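PDB 5BOI: germination protein YpeB from Bacillus megaterium QM B1551, which takes part in the germination of Bacillus spores and carries, in the C-terminal part crystallised here, PepSY domains that probably have an inhibitory role. Local coordinates for residues A151-F154 / L155-R159. Numbering follows the deposited sequence.
Sequences AKDF and LLKHR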
# COMPACT_ATOMS: atom_id res chain seq x y z
N ALA A 151 -5.80 3.36 -0.46
CA ALA A 151 -6.04 2.10 -1.15
C ALA A 151 -6.55 2.35 -2.56
O ALA A 151 -7.25 1.51 -3.13
CB ALA A 151 -7.03 1.25 -0.37
N LYS A 152 -6.21 3.50 -3.12
CA LYS A 152 -6.75 3.88 -4.42
C LYS A 152 -6.29 2.91 -5.51
O LYS A 152 -7.11 2.44 -6.30
CB LYS A 152 -6.36 5.32 -4.76
CG LYS A 152 -7.08 6.36 -3.90
CD LYS A 152 -6.60 7.78 -4.19
CE LYS A 152 -7.30 8.37 -5.40
NZ LYS A 152 -7.25 9.86 -5.42
N ASP A 153 -5.00 2.59 -5.52
CA ASP A 153 -4.45 1.66 -6.50
C ASP A 153 -5.07 0.27 -6.34
O ASP A 153 -5.51 -0.34 -7.31
CB ASP A 153 -2.93 1.57 -6.38
CG ASP A 153 -2.24 2.85 -6.83
OD1 ASP A 153 -2.79 3.54 -7.71
OD2 ASP A 153 -1.14 3.15 -6.32
N PHE A 154 -5.10 -0.22 -5.11
CA PHE A 154 -5.62 -1.55 -4.80
C PHE A 154 -7.08 -1.71 -5.18
O PHE A 154 -7.47 -2.71 -5.77
CB PHE A 154 -5.44 -1.84 -3.32
CG PHE A 154 -5.95 -3.20 -2.89
CD1 PHE A 154 -5.35 -4.35 -3.35
CD2 PHE A 154 -7.00 -3.30 -1.99
CE1 PHE A 154 -5.81 -5.60 -2.95
CE2 PHE A 154 -7.46 -4.54 -1.58
CZ PHE A 154 -6.86 -5.69 -2.06
N LEU A 155 -7.89 -0.72 -4.84
CA LEU A 155 -9.34 -0.85 -5.01
C LEU A 155 -9.79 -0.59 -6.44
O LEU A 155 -10.81 -1.13 -6.87
CB LEU A 155 -10.08 0.11 -4.06
CG LEU A 155 -10.07 -0.20 -2.56
CD1 LEU A 155 -10.73 0.93 -1.78
CD2 LEU A 155 -10.76 -1.52 -2.27
N LEU A 156 -9.04 0.22 -7.17
CA LEU A 156 -9.47 0.64 -8.51
C LEU A 156 -8.71 -0.05 -9.64
O LEU A 156 -9.31 -0.38 -10.67
CB LEU A 156 -9.35 2.16 -8.64
CG LEU A 156 -10.18 2.97 -7.63
CD1 LEU A 156 -9.82 4.45 -7.72
CD2 LEU A 156 -11.67 2.76 -7.84
N LYS A 157 -7.41 -0.26 -9.47
CA LYS A 157 -6.61 -0.95 -10.49
C LYS A 157 -6.82 -2.46 -10.42
O LYS A 157 -6.39 -3.19 -11.31
CB LYS A 157 -5.12 -0.64 -10.35
CG LYS A 157 -4.72 0.72 -10.88
CD LYS A 157 -3.27 1.06 -10.55
CE LYS A 157 -2.94 2.48 -11.02
NZ LYS A 157 -1.64 3.00 -10.50
N HIS A 158 -7.45 -2.93 -9.35
CA HIS A 158 -7.63 -4.36 -9.20
C HIS A 158 -8.57 -4.92 -10.24
O HIS A 158 -9.57 -4.29 -10.60
CB HIS A 158 -8.15 -4.73 -7.81
CG HIS A 158 -8.20 -6.20 -7.57
ND1 HIS A 158 -9.25 -6.99 -7.99
CD2 HIS A 158 -7.30 -7.04 -6.99
CE1 HIS A 158 -9.01 -8.25 -7.66
NE2 HIS A 158 -7.83 -8.30 -7.05
N ARG A 159 -8.24 -6.11 -10.71
CA ARG A 159 -9.09 -6.86 -11.63
C ARG A 159 -8.66 -8.32 -11.59
O ARG A 159 -7.51 -8.62 -11.28
CB ARG A 159 -8.98 -6.31 -13.05
CG ARG A 159 -7.65 -6.63 -13.72
CD ARG A 159 -7.58 -6.08 -15.13
NE ARG A 159 -6.54 -6.75 -15.91
CZ ARG A 159 -5.27 -6.38 -15.93
NH1 ARG A 159 -4.39 -7.05 -16.67
NH2 ARG A 159 -4.87 -5.33 -15.23
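Lys157 lays its extended chain alongside the side chain of Asp153, four residues earlier, and ends in a salt bridge with Lys157 NZ 3.1 Å from Asp153 OD1. This is an i to i+4 ion pair on a short alpha-helix, residues 152-156, which follows strand 146-150 in the part of YpeB assigned to its first two PepSY domains. Both side chains leave the backbone the same way, with CG anti to the carbonyl carbon (chi1 -70° in Asp153, -77° in Lys157), and the lysine chain, extended beyond CG, carries NZ to a position above the carboxylate plane. Lysine suits the surface here, while Asp153 also touches Ser134 and Lys136 of strand 134-140, the latter a second positive neighbour that probably favours a carboxylate at this place.

Three successive backbone bonds, i to i+4, hold the turn: Leu155 N to Ala151 O at 2.9 Å, Leu156 N to Lys152 O at 3.1 Å and Lys157 N to Asp153 O at 2.9 Å. Ala151 is the N-cap. Its small, buried methyl fits beside Phe101, and Ala151 CB lies 4.0 Å from Leu155 CD1, an apolar i to i+4 contact across one turn. Leu155 also rests on Tyr68 and on Leu70 of strand 69-74, while Phe154 packs against Val135 of strand 134-140, so the two apolar residues press the helix onto neighbouring strands. Between them, Leu155 CD2 approaches the ring atom CD2 of Phe154 at 4.2 Å, the leucine branch slanting across the aromatic side chain.

Histidine gives position 158 a polar end, its ring nitrogen NE2 making a weak hydrogen bond with Glu122 OE2. Nearer the backbone, His158 CB sits 3.0 Å from Phe154 O.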